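Local atomic coordinates of protein Bug27 (Bordetella pertussis, PDB entry 2QPQ), a protein that probably binds a small solute in the periplasm, closing its alpha/beta domains round it like a Venus flytrap, on behalf of a transporter. Residues P6-L10 with L37-A41; G48-N52 with N78-F82; S67-S73 with Q228-V234; L169-L173 with F190-L196. One frame throughout, in Å; residues are numbered along the deposited sequence.

Interaction 3 is the core contact: every touching residue is buried, and regular antiparallel backbone bonds join two strands of the central sheet. Interaction 1 lies at the edge of the same strand system. Its strand 10-14 pairs with strand 67-72 of interaction 3, and Leu10 CG packs 4.1 Å from Leu68 CD1, but most of its residues are exposed and its one cross-bond is weak. Interaction 2, reached through the helix that follows strand 67-72, is a partly buried polar and aromatic contact between a loop and a helix end. Interaction 4 is nested in the chain loop closed by interaction 3, beyond the chain's centre, and is purely apolar.

Interaction 1: P6-L10 with L37-A41; sequences PNKPL and LGQTA
Gln39 lays its side chain across the backbone of Asn7, Lys8 and Pro9, and it buries more surface here than any other residue of the contact. The chain is bent about the CB-CG bond (chi2 -86°), which carries the amide over the Lys8-Pro9 peptide, with OE1 3.3 Å from Lys8 C. OE1 also comes close to Pro9 N, but this tertiary amide nitrogen carries no hydrogen, so the approach is van der Waals contact with a polar surface. A long, flexible, polar side chain suits this solvent-facing edge.

Backbone bonding begins only where the strands do. Leu10 N reaches Thr40 O at 3.0 Å in a weak bond, its N-H...O angle only 120°, far from straight. Leu10 and Ala41 form a parallel bridge, their CA atoms 4.5 Å apart.

Apolar contact occurs at both ends of the segments. Pro6 CG meets Leu37 CD1 at 4.0 Å, a small patch on the exposed side. At the buried end, Leu10 CB lies 4.4 Å from Ala41 CB, and the small, apolar alanine suits the buried face it shares with Leu10.

The segments lead into strands 10-14 and 41-45, the parallel pair joined by helix 21-35 in a beta-alpha-beta crossover. That helix contributes Leu33 against Leu10, and its Thr34 OG1 is hydrogen-bonded to Ala41 N.

Interaction 2: G48-N52 with N78-F82; sequences GASGN and NPGVF
Ser50 and Asn78 bring the two backbones nearest, CA to CA 7.6 Å, where the loop before helix 52-59 faces the loosely bonded end of helix 74-81. Ala49, Ser50 and Gly51 all have positive phi, so the loop coils tightly, and Asn52 N bonds back to Ala49 O at 2.9 Å. Gly51 holds the N-cap position with phi 103°, where a beta-carbon would press on the preceding carbonyl oxygen. On the other side, Asn78 O accepts from both Val81 N and Phe82 N, which turns the chain so that the phenyl ring faces the loop.

The Phe82 ring meets a different group at its face and at its edge. The end of the Asn52 amide lies over the centre of one face, turned steeply to the ring, the planes 72° apart. At the edge, Ser50 OG lies near the plane, 3.8 Å from Phe82 CZ; Ala49 adds a looser apolar touch, CB to Phe82 CE2 4.4 Å. The Asn52 and Asn78 amides also meet, steeply inclined to one another, and the Asn78 amide reaches the Ser50 carbonyl. Leu85 and Phe87 pack on Asn52, while the C-terminal Asp301 touches Phe82.

Two amides, a backbone carbonyl and a phenyl ring thus make a mixed polar and aromatic contact. At the ring's rim, the Ser50 hydroxyl oxygen faces the slightly positive C-H groups of Phe82, which is probably mildly favourable.

Interaction 3: S67-S73 with Q228-V234; sequences SLLMVNS and QWHGLLV
Val71 N gives its hydrogen to Gly231 O in the shortest bond of this strand pair, 2.7 Å and almost straight (177°), with the donor nearly along the C=O axis. Gly231 N returns a bond to Val71 O, and Leu69 and Leu233 form a second reciprocal couple, as in regular antiparallel sheet. Met70-Leu232 lies between these couples and Asn72-His230 follows beyond Val71-Gly231; both are non-hydrogen-bonded pairs.

Gly231 has no side chain on the Val71 face, so Val71 CG2 lies directly on its carbonyl, 3.4 Å from Gly231 O, and also meets Leu233 CG and the edge of the Trp229 ring. On the face with Leu232, Met70 bends at chi2 (88°) and brings SD to 3.5 Å from Leu232 CD2, the flexible thioether moulding itself to the branched neighbour.

Where strand 67-72 ends, Trp229 folds its indole over Ser73. Ser73 CA sits 3.6 Å from the centroid of the six-membered ring, almost on its normal, in a CH-pi contact. Ser73 OG accepts from Trp229 N at 3.1 Å, which satisfies a backbone group as the regular pairing fades. Nearby, the amides of Asn72 and Gln228 stack, their planes 24° apart.

Gln228 OE1 bonds to Gln142, its NE2 to a bound citrate, probably from the crystallisation liquor; Trp229 NE1 bonds to Asp285. Strand 10-14 and strand 93-109 flank the pair. Helix 275-296 packs on Trp229 and Leu233, while helices 21-35 and 240-254 cover Met70 and Leu232 respectively.

Interaction 4: L169-L173 with F190-L196; sequences LNDVL and FIKAGKL
Leu173, at the end of helix 165-173, packs against Phe190, Lys195 and Leu196, which lie on and just after a helix end closed by a Schellman motif. In that motif Gly194 takes positive phi, a conformation glycine adopts easily, and the two bonds run from Lys195 N to Phe190 O and from Gly194 N to Ile191 O. Leu196 N adds a further bond to Phe190 O. The chain thereby turns back, so that Phe190 from the last helical turns and Leu196 from the start of strand 196-201 face the same neighbour.

Leu173 buries the most surface, and its two methyl groups divide the work. CD1 lies over one face of the Phe190 ring, offset toward the rim, in a CH-pi contact 4.0 Å from the centroid. CD2 fits against Leu196 CG and the aliphatic root of Lys195, whose CB is 3.7 Å away; lysine suits this exposed edge because its stem is apolar though its end is charged.

The Leu196 side chain crosses those of Leu169, Val172 and Leu173 at about a right angle. Its CD2 sits 3.8 Å from Val172 CG1 and equally near CG2, a branched surface that receives one methyl on two. Pro109 packs on Val172 too, so Val172 also touches strand 93-109.

Phe190 completes the cluster by reaching Leu169, CE2 to CD1 4.2 Å. The tightest touch belongs to the other methyl of that leucine: Leu169 CD2 stands 3.5 Å from Leu196 CD1.

Interaction 1: P6-L10 with L37-A41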
# COMPACT_ATOMS: atom_id res chain seq x y z
N PRO A 6 -16.15 4.15 -23.87
CA PRO A 6 -16.28 5.31 -22.95
C PRO A 6 -17.05 6.55 -23.51
O PRO A 6 -16.50 7.27 -24.33
CB PRO A 6 -14.82 5.64 -22.58
CG PRO A 6 -13.94 4.55 -23.21
CD PRO A 6 -14.76 3.87 -24.28
N ASN A 7 -18.29 6.82 -23.06
CA ASN A 7 -19.17 7.88 -23.65
C ASN A 7 -19.70 8.98 -22.69
O ASN A 7 -20.50 9.87 -23.08
CB ASN A 7 -20.35 7.23 -24.41
CG ASN A 7 -21.30 6.44 -23.50
OD1 ASN A 7 -21.44 6.70 -22.30
ND2 ASN A 7 -22.01 5.48 -24.10
N LYS A 8 -19.31 8.87 -21.42
CA LYS A 8 -19.49 9.91 -20.44
C LYS A 8 -18.20 9.83 -19.60
O LYS A 8 -17.36 8.94 -19.84
CB LYS A 8 -20.76 9.66 -19.58
CG LYS A 8 -20.70 8.38 -18.76
CD LYS A 8 -22.03 8.04 -18.11
CE LYS A 8 -21.84 6.93 -17.10
NZ LYS A 8 -23.15 6.33 -16.68
N PRO A 9 -18.01 10.78 -18.65
CA PRO A 9 -16.83 10.72 -17.79
C PRO A 9 -16.74 9.37 -17.07
O PRO A 9 -17.76 8.75 -16.82
CB PRO A 9 -17.08 11.82 -16.77
CG PRO A 9 -17.98 12.81 -17.47
CD PRO A 9 -18.86 11.96 -18.36
N LEU A 10 -15.51 8.93 -16.80
CA LEU A 10 -15.27 7.90 -15.80
C LEU A 10 -15.29 8.56 -14.42
O LEU A 10 -15.06 9.77 -14.28
CB LEU A 10 -13.94 7.16 -16.04
CG LEU A 10 -13.75 6.07 -17.10
CD1 LEU A 10 -14.54 6.21 -18.36
CD2 LEU A 10 -12.25 5.96 -17.38
N LEU A 37 -8.82 8.76 -25.01
CA LEU A 37 -10.27 8.39 -24.96
C LEU A 37 -11.37 9.46 -24.67
O LEU A 37 -12.55 9.14 -24.67
CB LEU A 37 -10.50 7.05 -24.20
CG LEU A 37 -9.48 6.37 -23.26
CD1 LEU A 37 -10.12 5.31 -22.38
CD2 LEU A 37 -8.33 5.74 -24.05
N GLY A 38 -11.00 10.72 -24.45
CA GLY A 38 -11.90 11.86 -24.73
C GLY A 38 -13.05 12.27 -23.81
O GLY A 38 -13.96 13.01 -24.23
N GLN A 39 -13.00 11.81 -22.56
CA GLN A 39 -13.96 12.19 -21.52
C GLN A 39 -13.16 12.33 -20.23
O GLN A 39 -12.11 11.71 -20.08
CB GLN A 39 -15.06 11.13 -21.37
CG GLN A 39 -16.02 11.00 -22.58
CD GLN A 39 -17.19 11.99 -22.53
OE1 GLN A 39 -17.52 12.52 -21.47
NE2 GLN A 39 -17.83 12.23 -23.67
N THR A 40 -13.65 13.17 -19.32
CA THR A 40 -12.99 13.44 -18.05
C THR A 40 -13.05 12.18 -17.22
O THR A 40 -14.13 11.61 -17.02
CB THR A 40 -13.71 14.54 -17.24
OG1 THR A 40 -14.02 15.66 -18.09
CG2 THR A 40 -12.85 15.01 -16.05
N ALA A 41 -11.89 11.71 -16.77
CA ALA A 41 -11.84 10.74 -15.71
C ALA A 41 -11.87 11.56 -14.44
O ALA A 41 -10.81 12.02 -13.97
CB ALA A 41 -10.56 9.94 -15.81

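Interaction 2: G48-N52 with N78-F82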
# COMPACT_ATOMS: atom_id res chain seq x y z
N GLY A 48 -13.38 7.35 3.79
CA GLY A 48 -13.94 6.90 5.07
C GLY A 48 -13.76 5.43 5.34
O GLY A 48 -13.88 4.60 4.41
N ALA A 49 -13.44 5.12 6.60
CA ALA A 49 -13.34 3.76 7.15
C ALA A 49 -12.32 2.96 6.34
O ALA A 49 -12.63 1.87 5.83
CB ALA A 49 -14.70 3.05 7.13
N SER A 50 -11.11 3.51 6.23
CA SER A 50 -9.99 2.86 5.54
C SER A 50 -10.30 2.46 4.08
O SER A 50 -9.74 1.53 3.56
CB SER A 50 -9.51 1.64 6.34
OG SER A 50 -9.19 2.05 7.67
N GLY A 51 -11.20 3.20 3.45
CA GLY A 51 -11.53 2.96 2.06
C GLY A 51 -12.86 2.23 1.92
O GLY A 51 -13.34 2.03 0.80
N ASN A 52 -13.46 1.82 3.02
CA ASN A 52 -14.72 1.02 2.93
C ASN A 52 -15.88 1.83 2.37
O ASN A 52 -16.78 1.28 1.69
CB ASN A 52 -15.08 0.43 4.29
CG ASN A 52 -14.14 -0.67 4.70
OD1 ASN A 52 -13.46 -1.28 3.88
ND2 ASN A 52 -14.12 -0.96 5.99
N ASN A 78 -8.55 -5.04 4.88
CA ASN A 78 -9.82 -4.70 5.50
C ASN A 78 -10.77 -5.84 5.86
O ASN A 78 -11.41 -5.76 6.92
CB ASN A 78 -10.55 -3.62 4.67
CG ASN A 78 -9.91 -2.24 4.79
OD1 ASN A 78 -10.26 -1.33 4.05
ND2 ASN A 78 -8.99 -2.09 5.70
N PRO A 79 -10.91 -6.88 5.00
CA PRO A 79 -11.83 -7.93 5.36
C PRO A 79 -11.48 -8.61 6.69
O PRO A 79 -12.39 -8.99 7.40
CB PRO A 79 -11.76 -8.90 4.15
CG PRO A 79 -11.34 -7.97 3.00
CD PRO A 79 -10.32 -7.13 3.67
N GLY A 80 -10.19 -8.71 7.04
CA GLY A 80 -9.78 -9.37 8.28
C GLY A 80 -9.92 -8.50 9.52
O GLY A 80 -10.03 -9.03 10.62
N VAL A 81 -9.98 -7.18 9.35
CA VAL A 81 -9.92 -6.24 10.49
C VAL A 81 -11.20 -5.44 10.73
O VAL A 81 -11.29 -4.71 11.74
CB VAL A 81 -8.72 -5.24 10.37
CG1 VAL A 81 -7.36 -6.01 10.35
CG2 VAL A 81 -8.86 -4.30 9.14
N PHE A 82 -12.16 -5.55 9.82
CA PHE A 82 -13.47 -4.99 10.05
C PHE A 82 -14.44 -6.09 10.41
O PHE A 82 -14.46 -7.12 9.76
CB PHE A 82 -13.96 -4.16 8.85
CG PHE A 82 -13.27 -2.83 8.76
CD1 PHE A 82 -12.02 -2.73 8.15
CD2 PHE A 82 -13.87 -1.70 9.32
CE1 PHE A 82 -11.37 -1.51 8.09
CE2 PHE A 82 -13.25 -0.48 9.28
CZ PHE A 82 -11.98 -0.37 8.65

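Interaction 3: S67-S73 with Q228-V234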
# COMPACT_ATOMS: atom_id res chain seq x y z
N SER A 67 -17.34 3.35 -13.44
CA SER A 67 -17.10 3.54 -12.01
C SER A 67 -15.96 2.62 -11.63
O SER A 67 -16.06 1.38 -11.76
CB SER A 67 -18.34 3.21 -11.16
OG SER A 67 -19.46 4.01 -11.56
N LEU A 68 -14.90 3.21 -11.11
CA LEU A 68 -13.71 2.45 -10.75
C LEU A 68 -13.30 2.81 -9.33
O LEU A 68 -13.65 3.88 -8.83
CB LEU A 68 -12.55 2.75 -11.71
CG LEU A 68 -12.70 2.37 -13.18
CD1 LEU A 68 -13.29 3.57 -13.90
CD2 LEU A 68 -11.29 2.08 -13.75
N LEU A 69 -12.60 1.90 -8.68
CA LEU A 69 -12.13 2.09 -7.32
C LEU A 69 -10.62 2.04 -7.34
O LEU A 69 -10.05 1.05 -7.78
CB LEU A 69 -12.68 0.97 -6.41
CG LEU A 69 -12.37 1.24 -4.93
CD1 LEU A 69 -13.23 2.41 -4.37
CD2 LEU A 69 -12.61 -0.07 -4.15
N MET A 70 -9.98 3.12 -6.93
CA MET A 70 -8.51 3.11 -6.80
C MET A 70 -8.14 2.57 -5.42
O MET A 70 -8.54 3.14 -4.42
CB MET A 70 -7.90 4.52 -6.97
CG MET A 70 -6.36 4.40 -6.94
SD MET A 70 -5.71 4.08 -8.63
CE MET A 70 -4.06 3.56 -8.26
N VAL A 71 -7.41 1.47 -5.39
CA VAL A 71 -7.09 0.73 -4.16
C VAL A 71 -5.59 0.60 -3.94
O VAL A 71 -4.77 0.64 -4.88
CB VAL A 71 -7.76 -0.72 -4.14
CG1 VAL A 71 -9.30 -0.61 -4.12
CG2 VAL A 71 -7.30 -1.64 -5.37
N ASN A 72 -5.24 0.35 -2.69
CA ASN A 72 -3.95 -0.24 -2.41
C ASN A 72 -4.16 -1.50 -1.56
O ASN A 72 -5.31 -1.89 -1.31
CB ASN A 72 -3.00 0.77 -1.76
CG ASN A 72 -3.54 1.31 -0.45
OD1 ASN A 72 -3.85 2.50 -0.33
ND2 ASN A 72 -3.65 0.47 0.54
N SER A 73 -3.08 -2.14 -1.16
CA SER A 73 -3.12 -3.36 -0.33
C SER A 73 -4.06 -3.30 0.88
O SER A 73 -4.62 -4.33 1.26
CB SER A 73 -1.71 -3.75 0.10
OG SER A 73 -1.01 -4.19 -1.03
N GLN A 228 3.30 -3.31 -1.08
CA GLN A 228 1.99 -2.72 -1.30
C GLN A 228 1.74 -2.44 -2.78
O GLN A 228 2.50 -1.75 -3.42
CB GLN A 228 1.87 -1.43 -0.51
CG GLN A 228 0.58 -0.62 -0.68
CD GLN A 228 0.52 0.49 0.34
OE1 GLN A 228 0.71 0.22 1.52
NE2 GLN A 228 0.34 1.72 -0.09
N TRP A 229 0.66 -2.98 -3.29
CA TRP A 229 0.20 -2.73 -4.67
C TRP A 229 -0.82 -1.63 -4.67
O TRP A 229 -1.38 -1.25 -3.61
CB TRP A 229 -0.38 -4.01 -5.31
CG TRP A 229 -1.24 -4.93 -4.44
CD1 TRP A 229 -0.85 -6.14 -3.90
CD2 TRP A 229 -2.63 -4.77 -4.08
NE1 TRP A 229 -1.90 -6.70 -3.22
CE2 TRP A 229 -2.99 -5.89 -3.31
CE3 TRP A 229 -3.59 -3.77 -4.30
CZ2 TRP A 229 -4.31 -6.08 -2.76
CZ3 TRP A 229 -4.92 -3.95 -3.74
CH2 TRP A 229 -5.23 -5.11 -2.97
N HIS A 230 -1.07 -1.11 -5.87
CA HIS A 230 -1.91 0.06 -6.10
C HIS A 230 -2.56 -0.21 -7.44
O HIS A 230 -1.86 -0.40 -8.44
CB HIS A 230 -1.10 1.35 -6.21
CG HIS A 230 -0.24 1.64 -5.02
ND1 HIS A 230 0.99 1.05 -4.84
CD2 HIS A 230 -0.43 2.47 -3.96
CE1 HIS A 230 1.51 1.46 -3.70
NE2 HIS A 230 0.68 2.34 -3.16
N GLY A 231 -3.88 -0.23 -7.47
CA GLY A 231 -4.53 -0.51 -8.73
C GLY A 231 -5.95 -0.10 -8.72
O GLY A 231 -6.41 0.60 -7.79
N LEU A 232 -6.65 -0.53 -9.79
CA LEU A 232 -8.01 -0.15 -10.03
C LEU A 232 -8.85 -1.42 -10.11
O LEU A 232 -8.45 -2.42 -10.77
CB LEU A 232 -8.10 0.66 -11.37
CG LEU A 232 -7.53 2.10 -11.20
CD1 LEU A 232 -7.13 2.75 -12.51
CD2 LEU A 232 -8.53 3.02 -10.47
N LEU A 233 -10.00 -1.34 -9.44
CA LEU A 233 -11.05 -2.37 -9.50
C LEU A 233 -12.32 -1.77 -10.08
O LEU A 233 -12.46 -0.53 -10.12
CB LEU A 233 -11.37 -2.94 -8.10
CG LEU A 233 -10.22 -3.25 -7.13
CD1 LEU A 233 -10.72 -3.76 -5.75
CD2 LEU A 233 -9.26 -4.30 -7.76
N VAL A 234 -13.26 -2.65 -10.49
CA VAL A 234 -14.57 -2.23 -11.00
C VAL A 234 -15.59 -3.12 -10.29
O VAL A 234 -15.21 -4.05 -9.58
CB VAL A 234 -14.69 -2.40 -12.53
CG1 VAL A 234 -13.96 -1.16 -13.28
CG2 VAL A 234 -14.16 -3.81 -13.00

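Interaction 4: L169-L173 with F190-L196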
# COMPACT_ATOMS: atom_id res chain seq x y z
N LEU A 169 6.53 10.05 9.99
CA LEU A 169 7.83 10.58 9.67
C LEU A 169 8.26 11.77 10.51
O LEU A 169 9.42 11.84 10.93
CB LEU A 169 7.90 10.92 8.18
CG LEU A 169 8.08 9.72 7.23
CD1 LEU A 169 7.73 10.17 5.79
CD2 LEU A 169 9.49 9.18 7.35
N ASN A 170 7.36 12.73 10.78
CA ASN A 170 7.67 13.82 11.68
C ASN A 170 8.16 13.37 13.04
O ASN A 170 9.12 13.94 13.58
CB ASN A 170 6.47 14.77 11.85
CG ASN A 170 6.24 15.59 10.63
OD1 ASN A 170 7.10 15.64 9.73
ND2 ASN A 170 5.09 16.24 10.56
N ASP A 171 7.52 12.35 13.60
CA ASP A 171 7.96 11.89 14.93
C ASP A 171 9.29 11.08 14.94
O ASP A 171 10.05 11.12 15.93
CB ASP A 171 6.90 11.05 15.62
CG ASP A 171 6.03 11.85 16.56
OD1 ASP A 171 6.01 13.10 16.50
OD2 ASP A 171 5.34 11.21 17.36
N VAL A 172 9.55 10.35 13.86
CA VAL A 172 10.85 9.69 13.77
C VAL A 172 11.94 10.72 13.42
O VAL A 172 13.02 10.69 13.99
CB VAL A 172 10.82 8.39 12.89
CG1 VAL A 172 10.47 8.69 11.48
CG2 VAL A 172 12.16 7.63 12.96
N LEU A 173 11.62 11.66 12.53
CA LEU A 173 12.51 12.78 12.24
C LEU A 173 12.93 13.58 13.45
O LEU A 173 14.08 14.03 13.50
CB LEU A 173 11.93 13.70 11.17
CG LEU A 173 11.94 13.20 9.72
CD1 LEU A 173 11.04 14.10 8.87
CD2 LEU A 173 13.38 13.13 9.14
N PHE A 190 14.17 11.66 2.84
CA PHE A 190 14.78 11.87 4.15
C PHE A 190 15.97 10.97 4.38
O PHE A 190 16.96 11.37 5.04
CB PHE A 190 13.74 11.69 5.27
CG PHE A 190 12.59 12.63 5.13
CD1 PHE A 190 12.73 13.97 5.49
CD2 PHE A 190 11.41 12.21 4.55
CE1 PHE A 190 11.69 14.87 5.32
CE2 PHE A 190 10.34 13.11 4.38
CZ PHE A 190 10.49 14.42 4.74
N ILE A 191 15.88 9.78 3.82
CA ILE A 191 16.94 8.79 3.90
C ILE A 191 18.14 9.32 3.07
O ILE A 191 19.26 9.35 3.59
CB ILE A 191 16.50 7.42 3.42
CG1 ILE A 191 15.43 6.85 4.36
CG2 ILE A 191 17.72 6.45 3.36
CD1 ILE A 191 14.77 5.61 3.81
N LYS A 192 17.88 9.79 1.86
CA LYS A 192 18.96 10.40 1.02
C LYS A 192 19.63 11.60 1.69
O LYS A 192 20.88 11.76 1.63
CB LYS A 192 18.41 10.83 -0.34
CG LYS A 192 17.75 9.72 -1.16
CD LYS A 192 18.74 8.71 -1.69
CE LYS A 192 18.16 7.88 -2.85
NZ LYS A 192 19.17 6.88 -3.36
N ALA A 193 18.81 12.45 2.31
CA ALA A 193 19.26 13.61 3.09
C ALA A 193 20.03 13.25 4.37
O ALA A 193 20.63 14.12 5.01
CB ALA A 193 18.07 14.49 3.44
N GLY A 194 20.02 11.96 4.72
CA GLY A 194 20.64 11.46 5.95
C GLY A 194 19.94 11.90 7.23
O GLY A 194 20.54 11.88 8.32
N LYS A 195 18.68 12.29 7.11
CA LYS A 195 17.90 12.63 8.29
C LYS A 195 17.32 11.38 8.94
O LYS A 195 17.00 11.36 10.12
CB LYS A 195 16.80 13.63 7.92
CG LYS A 195 17.39 14.97 7.46
CD LYS A 195 16.36 16.07 7.43
CE LYS A 195 17.01 17.44 7.62
NZ LYS A 195 16.31 18.33 8.65
N LEU A 196 17.17 10.33 8.14
CA LEU A 196 16.74 9.02 8.63
C LEU A 196 17.70 7.97 8.11
O LEU A 196 18.31 8.15 7.06
CB LEU A 196 15.35 8.64 8.07
CG LEU A 196 14.20 9.57 8.50
CD1 LEU A 196 12.98 9.28 7.68
CD2 LEU A 196 13.87 9.40 10.01